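Local atomic coordinates of outer surface protein (Bacillus cereus ATCC 14579, PDB entry 1X7F), a protein that is of unproven function but probably hydrolyses glycosidic bonds of 6-phosphorylated N-acetylmuramic acid, as a 6-phospho-N-acetylmuramidase. Residues Glu26-Ser38 with Ala50-Ser64. Sequence-based numbering, arbitrary orientation.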
ATOM      1  N   GLU A  26      12.866   1.504   2.960  1.00 47.83           N
ATOM      2  CA  GLU A  26      12.326   2.219   1.808  1.00 46.39           C
ATOM      3  C   GLU A  26      11.073   1.542   1.256  1.00 44.03           C
ATOM      4  O   GLU A  26      10.966   0.309   1.277  1.00 44.33           O
ATOM      5  CB  GLU A  26      13.410   2.374   0.726  1.00 46.43           C
ATOM      6  CG  GLU A  26      12.959   2.065  -0.696  1.00 47.74           C
ATOM      7  CD  GLU A  26      14.089   2.116  -1.719  1.00 49.30           C
ATOM      8  OE1 GLU A  26      15.177   1.539  -1.468  1.00 51.93           O
ATOM      9  OE2 GLU A  26      13.881   2.727  -2.791  1.00 53.40           O
ATOM     10  N   ARG A  27      10.127   2.360   0.788  1.00 41.24           N
ATOM     11  CA  ARG A  27       8.843   1.886   0.248  1.00 38.82           C
ATOM     12  C   ARG A  27       8.764   2.162  -1.245  1.00 37.51           C
ATOM     13  O   ARG A  27       8.996   3.286  -1.692  1.00 37.64           O
ATOM     14  CB  ARG A  27       7.660   2.527   0.992  1.00 37.92           C
ATOM     15  CG  ARG A  27       7.471   1.943   2.382  1.00 38.04           C
ATOM     16  CD  ARG A  27       6.480   2.651   3.275  1.00 38.39           C
ATOM     17  NE  ARG A  27       6.535   2.101   4.628  1.00 40.01           N
ATOM     18  CZ  ARG A  27       5.715   2.427   5.623  1.00 40.72           C
ATOM     19  NH1 ARG A  27       4.747   3.318   5.442  1.00 41.99           N
ATOM     20  NH2 ARG A  27       5.865   1.857   6.813  1.00 40.51           N
ATOM     21  N   LYS A  28       8.476   1.123  -2.018  1.00 36.43           N
ATOM     22  CA  LYS A  28       8.477   1.242  -3.468  1.00 35.85           C
ATOM     23  C   LYS A  28       7.090   1.081  -4.029  1.00 34.62           C
ATOM     24  O   LYS A  28       6.235   0.429  -3.418  1.00 33.67           O
ATOM     25  CB  LYS A  28       9.389   0.190  -4.114  1.00 36.27           C
ATOM     26  CG  LYS A  28      10.864   0.383  -3.880  1.00 37.10           C
ATOM     27  CD  LYS A  28      11.640  -0.651  -4.696  1.00 40.34           C
ATOM     28  CE  LYS A  28      13.139  -0.653  -4.371  1.00 42.77           C
ATOM     29  NZ  LYS A  28      13.950  -1.350  -5.436  1.00 44.14           N
ATOM     30  N   LEU A  29       6.885   1.678  -5.202  1.00 34.20           N
ATOM     31  CA  LEU A  29       5.731   1.386  -6.045  1.00 33.61           C
ATOM     32  C   LEU A  29       6.171   0.500  -7.207  1.00 33.89           C
ATOM     33  O   LEU A  29       7.246   0.699  -7.780  1.00 32.96           O
ATOM     34  CB  LEU A  29       5.069   2.671  -6.550  1.00 32.85           C
ATOM     35  CG  LEU A  29       4.076   3.290  -5.554  1.00 35.21           C
ATOM     36  CD1 LEU A  29       3.786   4.745  -5.908  1.00 29.52           C
ATOM     37  CD2 LEU A  29       2.762   2.428  -5.454  1.00 29.90           C
ATOM     38  N   GLY A  30       5.333  -0.480  -7.545  1.00 34.20           N
ATOM     39  CA  GLY A  30       5.621  -1.388  -8.649  1.00 33.36           C
ATOM     40  C   GLY A  30       4.473  -1.521  -9.622  1.00 33.46           C
ATOM     41  O   GLY A  30       3.352  -1.132  -9.315  1.00 33.59           O
ATOM     42  N   ILE A  31       4.776  -2.070 -10.798  1.00 34.15           N
ATOM     43  CA  ILE A  31       3.802  -2.386 -11.862  1.00 33.93           C
ATOM     44  C   ILE A  31       4.036  -3.824 -12.321  1.00 34.65           C
ATOM     45  O   ILE A  31       5.155  -4.346 -12.207  1.00 33.84           O
ATOM     46  CB  ILE A  31       3.977  -1.434 -13.090  1.00 35.24           C
ATOM     47  CG1 ILE A  31       5.468  -1.295 -13.479  1.00 33.71           C
ATOM     48  CG2 ILE A  31       3.342  -0.067 -12.811  1.00 35.49           C
ATOM     49  CD1 ILE A  31       5.744  -0.849 -14.940  1.00 32.50           C
ATOM     50  N   SER A  32       2.999  -4.466 -12.860  1.00 35.05           N
ATOM     51  CA  SER A  32       3.183  -5.800 -13.437  1.00 34.77           C
ATOM     52  C   SER A  32       3.151  -5.744 -14.949  1.00 35.63           C
ATOM     53  O   SER A  32       2.448  -4.905 -15.511  1.00 36.53           O
ATOM     54  CB  SER A  32       2.125  -6.778 -12.914  1.00 34.35           C
ATOM     55  OG  SER A  32       2.333  -7.017 -11.537  1.00 32.13           O
ATOM     56  N   LEU A  33       3.917  -6.635 -15.595  1.00 35.93           N
ATOM     57  CA  LEU A  33       3.877  -6.825 -17.049  1.00 36.27           C
ATOM     58  C   LEU A  33       3.551  -8.269 -17.428  1.00 36.22           C
ATOM     59  O   LEU A  33       3.878  -9.204 -16.700  1.00 36.00           O
ATOM     60  CB  LEU A  33       5.213  -6.424 -17.715  1.00 36.68           C
ATOM     61  CG  LEU A  33       5.729  -4.995 -17.522  1.00 37.36           C
ATOM     62  CD1 LEU A  33       7.042  -4.826 -18.268  1.00 38.99           C
ATOM     63  CD2 LEU A  33       4.712  -3.980 -18.002  1.00 37.13           C
ATOM     64  N   TYR A  34       2.904  -8.436 -18.579  1.00 36.13           N
ATOM     65  CA  TYR A  34       2.597  -9.757 -19.133  1.00 35.37           C
ATOM     66  C   TYR A  34       2.845  -9.633 -20.616  1.00 35.35           C
ATOM     67  O   TYR A  34       1.900  -9.547 -21.404  1.00 35.59           O
ATOM     68  CB  TYR A  34       1.142 -10.180 -18.818  1.00 35.40           C
ATOM     69  CG  TYR A  34       0.835 -10.106 -17.333  1.00 35.25           C
ATOM     70  CD1 TYR A  34       0.332  -8.942 -16.765  1.00 33.63           C
ATOM     71  CD2 TYR A  34       1.106 -11.184 -16.494  1.00 35.04           C
ATOM     72  CE1 TYR A  34       0.078  -8.856 -15.392  1.00 36.52           C
ATOM     73  CE2 TYR A  34       0.873 -11.105 -15.126  1.00 36.54           C
ATOM     74  CZ  TYR A  34       0.355  -9.944 -14.583  1.00 35.93           C
ATOM     75  OH  TYR A  34       0.126  -9.872 -13.233  1.00 36.49           O
ATOM     76  N   PRO A  35       4.124  -9.604 -21.005  1.00 35.51           N
ATOM     77  CA  PRO A  35       4.496  -9.264 -22.374  1.00 35.68           C
ATOM     78  C   PRO A  35       3.833 -10.124 -23.456  1.00 35.66           C
ATOM     79  O   PRO A  35       3.579  -9.630 -24.559  1.00 34.90           O
ATOM     80  CB  PRO A  35       6.022  -9.440 -22.374  1.00 36.02           C
ATOM     81  CG  PRO A  35       6.400  -9.229 -20.952  1.00 35.30           C
ATOM     82  CD  PRO A  35       5.311  -9.910 -20.183  1.00 34.85           C
ATOM     83  N   GLU A  36       3.545 -11.385 -23.146  0.50 35.96           N
ATOM     84  CA  GLU A  36       2.929 -12.285 -24.132  0.50 36.73           C
ATOM     85  C   GLU A  36       1.490 -11.886 -24.467  0.50 37.03           C
ATOM     86  O   GLU A  36       0.988 -12.216 -25.540  0.50 37.08           O
ATOM     87  CB  GLU A  36       3.008 -13.749 -23.685  0.50 36.64           C
ATOM     88  CG  GLU A  36       2.111 -14.117 -22.516  0.50 36.93           C
ATOM     89  CD  GLU A  36       2.518 -15.424 -21.877  0.50 37.19           C
ATOM     90  OE1 GLU A  36       3.512 -15.424 -21.119  0.50 37.04           O
ATOM     91  OE2 GLU A  36       1.842 -16.446 -22.128  0.50 37.43           O
ATOM     92  N   HIS A  37       0.846 -11.163 -23.552  1.00 37.51           N
ATOM     93  CA  HIS A  37      -0.513 -10.660 -23.770  1.00 37.93           C
ATOM     94  C   HIS A  37      -0.544  -9.243 -24.350  1.00 37.83           C
ATOM     95  O   HIS A  37      -1.604  -8.605 -24.376  1.00 38.18           O
ATOM     96  CB  HIS A  37      -1.310 -10.696 -22.462  1.00 37.67           C
ATOM     97  CG  HIS A  37      -1.445 -12.065 -21.872  1.00 38.38           C
ATOM     98  ND1 HIS A  37      -1.746 -13.177 -22.632  1.00 37.04           N
ATOM     99  CD2 HIS A  37      -1.332 -12.499 -20.595  1.00 38.53           C
ATOM    100  CE1 HIS A  37      -1.803 -14.238 -21.848  1.00 38.32           C
ATOM    101  NE2 HIS A  37      -1.562 -13.854 -20.606  1.00 39.43           N
ATOM    102  N   SER A  38       0.612  -8.764 -24.816  1.00 37.24           N
ATOM    103  CA  SER A  38       0.757  -7.390 -25.299  1.00 37.25           C
ATOM    104  C   SER A  38       1.855  -7.266 -26.369  1.00 37.15           C
ATOM    105  O   SER A  38       2.241  -8.266 -26.988  1.00 37.73           O
ATOM    106  CB  SER A  38       1.031  -6.456 -24.111  1.00 37.14           C
ATOM    107  OG  SER A  38       1.010  -5.095 -24.504  1.00 39.12           O
ATOM    108  N   ALA A  50       5.018   4.748 -15.854  1.00 36.45           N
ATOM    109  CA  ALA A  50       5.128   4.462 -14.418  1.00 36.25           C
ATOM    110  C   ALA A  50       6.350   5.135 -13.770  1.00 36.40           C
ATOM    111  O   ALA A  50       6.297   5.538 -12.605  1.00 36.34           O
ATOM    112  CB  ALA A  50       5.139   2.958 -14.170  1.00 35.84           C
ATOM    113  N   ALA A  51       7.428   5.261 -14.543  1.00 36.53           N
ATOM    114  CA  ALA A  51       8.680   5.887 -14.106  1.00 36.77           C
ATOM    115  C   ALA A  51       8.537   7.364 -13.797  1.00 36.89           C
ATOM    116  O   ALA A  51       9.210   7.864 -12.897  1.00 36.80           O
ATOM    117  CB  ALA A  51       9.793   5.687 -15.153  1.00 36.32           C
ATOM    118  N   ARG A  52       7.689   8.069 -14.544  0.50 36.82           N
ATOM    119  CA  ARG A  52       7.480   9.493 -14.279  0.50 37.00           C
ATOM    120  C   ARG A  52       6.439   9.732 -13.171  0.50 36.72           C
ATOM    121  O   ARG A  52       5.946  10.848 -12.988  0.50 37.07           O
ATOM    122  CB  ARG A  52       7.226  10.297 -15.576  0.50 37.22           C
ATOM    123  CG  ARG A  52       5.780  10.403 -16.046  0.50 38.51           C
ATOM    124  CD  ARG A  52       5.618  11.094 -17.396  0.50 36.02           C
ATOM    125  NE  ARG A  52       6.017  10.214 -18.489  0.50 35.21           N
ATOM    126  CZ  ARG A  52       5.181   9.530 -19.277  0.50 34.62           C
ATOM    127  NH1 ARG A  52       3.866   9.616 -19.119  0.50 32.82           N
ATOM    128  NH2 ARG A  52       5.672   8.761 -20.244  0.50 33.05           N
ATOM    129  N   HIS A  53       6.126   8.667 -12.429  1.00 36.37           N
ATOM    130  CA  HIS A  53       5.350   8.760 -11.175  1.00 35.63           C
ATOM    131  C   HIS A  53       5.994   7.998 -10.006  1.00 34.85           C
ATOM    132  O   HIS A  53       5.298   7.588  -9.078  1.00 35.80           O
ATOM    133  CB  HIS A  53       3.884   8.308 -11.379  1.00 34.95           C
ATOM    134  CG  HIS A  53       3.137   9.129 -12.385  1.00 35.57           C
ATOM    135  ND1 HIS A  53       2.836  10.461 -12.184  1.00 38.24           N
ATOM    136  CD2 HIS A  53       2.661   8.816 -13.614  1.00 35.59           C
ATOM    137  CE1 HIS A  53       2.202  10.931 -13.243  1.00 37.93           C
ATOM    138  NE2 HIS A  53       2.077   9.952 -14.122  1.00 37.87           N
ATOM    139  N   GLY A  54       7.308   7.791 -10.068  1.00 34.92           N
ATOM    140  CA  GLY A  54       8.081   7.184  -8.974  1.00 35.06           C
ATOM    141  C   GLY A  54       7.972   5.680  -8.753  1.00 35.32           C
ATOM    142  O   GLY A  54       8.302   5.174  -7.669  1.00 35.38           O
ATOM    143  N   PHE A  55       7.502   4.951  -9.761  1.00 34.66           N
ATOM    144  CA  PHE A  55       7.533   3.493  -9.696  1.00 34.06           C
ATOM    145  C   PHE A  55       8.977   3.048  -9.973  1.00 33.85           C
ATOM    146  O   PHE A  55       9.642   3.598 -10.847  1.00 32.32           O
ATOM    147  CB  PHE A  55       6.554   2.870 -10.692  1.00 33.81           C
ATOM    148  CG  PHE A  55       5.097   3.010 -10.306  1.00 32.44           C
ATOM    149  CD1 PHE A  55       4.484   4.265 -10.225  1.00 33.76           C
ATOM    150  CD2 PHE A  55       4.329   1.888 -10.058  1.00 30.44           C
ATOM    151  CE1 PHE A  55       3.131   4.393  -9.886  1.00 32.54           C
ATOM    152  CE2 PHE A  55       2.970   2.001  -9.704  1.00 32.44           C
ATOM    153  CZ  PHE A  55       2.371   3.258  -9.628  1.00 30.79           C
ATOM    154  N   SER A  56       9.465   2.080  -9.206  1.00 33.63           N
ATOM    155  CA  SER A  56      10.847   1.626  -9.350  1.00 34.13           C
ATOM    156  C   SER A  56      10.981   0.097  -9.257  1.00 34.17           C
ATOM    157  O   SER A  56      12.074  -0.435  -9.075  1.00 34.20           O
ATOM    158  CB  SER A  56      11.740   2.316  -8.302  1.00 33.44           C
ATOM    159  OG  SER A  56      11.390   1.878  -7.000  1.00 34.03           O
ATOM    160  N   ARG A  57       9.859  -0.601  -9.367  1.00 35.63           N
ATOM    161  CA  ARG A  57       9.842  -2.050  -9.255  1.00 36.64           C
ATOM    162  C   ARG A  57       8.893  -2.628 -10.309  1.00 36.66           C
ATOM    163  O   ARG A  57       7.825  -2.061 -10.566  1.00 36.35           O
ATOM    164  CB  ARG A  57       9.416  -2.452  -7.828  1.00 37.15           C
ATOM    165  CG  ARG A  57       9.296  -3.956  -7.595  1.00 38.16           C
ATOM    166  CD  ARG A  57       9.160  -4.366  -6.135  1.00 36.94           C
ATOM    167  NE  ARG A  57       9.078  -5.819  -6.030  1.00 37.86           N
ATOM    168  CZ  ARG A  57       9.231  -6.522  -4.911  1.00 39.19           C
ATOM    169  NH1 ARG A  57       9.501  -5.932  -3.752  1.00 36.68           N
ATOM    170  NH2 ARG A  57       9.124  -7.838  -4.955  1.00 37.90           N
ATOM    171  N   ILE A  58       9.303  -3.737 -10.926  1.00 36.42           N
ATOM    172  CA  ILE A  58       8.481  -4.455 -11.898  1.00 36.97           C
ATOM    173  C   ILE A  58       8.302  -5.935 -11.514  1.00 38.10           C
ATOM    174  O   ILE A  58       9.272  -6.619 -11.167  1.00 38.03           O
ATOM    175  CB  ILE A  58       9.087  -4.350 -13.332  1.00 37.71           C
ATOM    176  CG1 ILE A  58       9.098  -2.898 -13.823  1.00 36.43           C
ATOM    177  CG2 ILE A  58       8.301  -5.229 -14.316  1.00 36.77           C
ATOM    178  CD1 ILE A  58       9.646  -2.738 -15.221  1.00 35.63           C
ATOM    179  N   PHE A  59       7.060  -6.410 -11.575  1.00 38.26           N
ATOM    180  CA  PHE A  59       6.766  -7.840 -11.524  1.00 39.07           C
ATOM    181  C   PHE A  59       6.460  -8.336 -12.934  1.00 39.74           C
ATOM    182  O   PHE A  59       5.564  -7.844 -13.600  1.00 39.34           O
ATOM    183  CB  PHE A  59       5.603  -8.145 -10.578  1.00 38.30           C
ATOM    184  CG  PHE A  59       5.144  -9.589 -10.630  1.00 39.52           C
ATOM    185  CD1 PHE A  59       5.924 -10.604 -10.065  1.00 39.90           C
ATOM    186  CD2 PHE A  59       3.946  -9.935 -11.270  1.00 38.85           C
ATOM    187  CE1 PHE A  59       5.509 -11.952 -10.122  1.00 41.71           C
ATOM    188  CE2 PHE A  59       3.518 -11.275 -11.339  1.00 39.62           C
ATOM    189  CZ  PHE A  59       4.303 -12.289 -10.761  1.00 40.01           C
ATOM    190  N   THR A  60       7.226  -9.294 -13.415  1.00 42.43           N
ATOM    191  CA  THR A  60       6.968  -9.790 -14.763  1.00 45.20           C
ATOM    192  C   THR A  60       6.788 -11.294 -14.805  1.00 45.56           C
ATOM    193  O   THR A  60       7.411 -12.039 -14.044  1.00 45.33           O
ATOM    194  CB  THR A  60       8.004  -9.291 -15.789  1.00 45.64           C
ATOM    195  OG1 THR A  60       7.814  -9.998 -17.019  1.00 48.29           O
ATOM    196  CG2 THR A  60       9.426  -9.666 -15.385  1.00 47.51           C
ATOM    197  N   CYS A  61       5.921 -11.710 -15.717  1.00 46.75           N
ATOM    198  CA  CYS A  61       5.390 -13.053 -15.749  1.00 47.11           C
ATOM    199  C   CYS A  61       5.631 -13.735 -17.097  1.00 47.39           C
ATOM    200  O   CYS A  61       5.165 -13.261 -18.139  1.00 47.05           O
ATOM    201  CB  CYS A  61       3.898 -12.968 -15.472  1.00 47.35           C
ATOM    202  SG  CYS A  61       3.155 -14.487 -14.918  1.00 47.73           S
ATOM    203  N   LEU A  62       6.364 -14.844 -17.066  1.00 47.93           N
ATOM    204  CA  LEU A  62       6.600 -15.642 -18.263  1.00 49.02           C
ATOM    205  C   LEU A  62       5.768 -16.914 -18.175  1.00 49.00           C
ATOM    206  O   LEU A  62       6.119 -17.855 -17.457  1.00 49.01           O
ATOM    207  CB  LEU A  62       8.097 -15.941 -18.443  1.00 48.77           C
ATOM    208  CG  LEU A  62       8.599 -16.809 -19.611  1.00 49.61           C
ATOM    209  CD1 LEU A  62       8.102 -16.351 -20.999  1.00 50.30           C
ATOM    210  CD2 LEU A  62      10.127 -16.886 -19.585  1.00 49.69           C
ATOM    211  N   LEU A  63       4.654 -16.919 -18.901  1.00 49.27           N
ATOM    212  CA  LEU A  63       3.674 -17.997 -18.829  1.00 50.05           C
ATOM    213  C   LEU A  63       3.941 -19.114 -19.833  1.00 50.39           C
ATOM    214  O   LEU A  63       3.807 -20.287 -19.498  1.00 50.73           O
ATOM    215  CB  LEU A  63       2.262 -17.436 -19.017  1.00 50.14           C
ATOM    216  CG  LEU A  63       1.859 -16.374 -17.988  1.00 50.60           C
ATOM    217  CD1 LEU A  63       1.125 -15.196 -18.623  1.00 49.73           C
ATOM    218  CD2 LEU A  63       1.055 -17.006 -16.880  1.00 50.43           C
ATOM    219  N   SER A  64       4.336 -18.749 -21.050  1.00 50.92           N
ATOM    220  CA  SER A  64       4.506 -19.718 -22.129  1.00 51.44           C
ATOM    221  C   SER A  64       5.776 -19.459 -22.934  1.00 51.97           C
ATOM    222  O   SER A  64       6.153 -18.307 -23.170  1.00 52.93           O
ATOM    223  CB  SER A  64       3.284 -19.694 -23.046  1.00 51.10           C
ATOM    224  OG  SER A  64       3.522 -20.433 -24.227  1.00 53.05           O
TER
HETATM  225  O   HOH W   1      13.638   2.590  -5.287  1.00 43.88           O
HETATM  226  O   HOH W   2      14.243   0.250  -7.728  0.50 22.15           O
HETATM  227  O   HOH W   3       9.120   3.156  -6.040  1.00 24.08           O
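Lys28 lays the methylenes of its extended chain along Ser56, with CD 3.4 Å from Ser56 OG. Its NZ forms a salt bridge with Glu89, and a water links it to Ser56 O. Leu29 sets CB over the centre of one face of the Phe55 ring, 3.7 Å from the centroid, a CH-pi contact. Its O takes a bond of 3.0 Å from Ser56 N. Gly30 O sits at the edge of the same ring, near its plane. Ile31 hydrogen-bonds through both backbone polar atoms, N to Arg57 O and O from Phe59 N (2.9 Å). Its CG1 lies between the backbone N and the carbonyl carbon (chi1 46°), alongside Ile58 CG1, while CG2 presses on Phe55 CD2 (3.5 Å) and Ala50 CB. Ser32 OG lies at the Phe59 ring edge, 3.3 Å from CD2, and is hydrogen-bonded to Ile249 O. The Tyr34 ring packs on Cys61, whose SG stands at the ring edge. In one of its two conformers, Glu36 OE1 accepts Leu63 N at 2.9 Å on its syn lone pair, and Ser64 N more weakly. Strands 28-33 and 55-62 run parallel and form a right-handed beta-alpha-beta crossover with helix 40-51. Ile31 and Leu33 face that helix, and Leu33 and Ile58 also meet helix 74-85. Strands 246-249 and 89-94 flank the pair in parallel, as in a (beta/alpha)8 barrel.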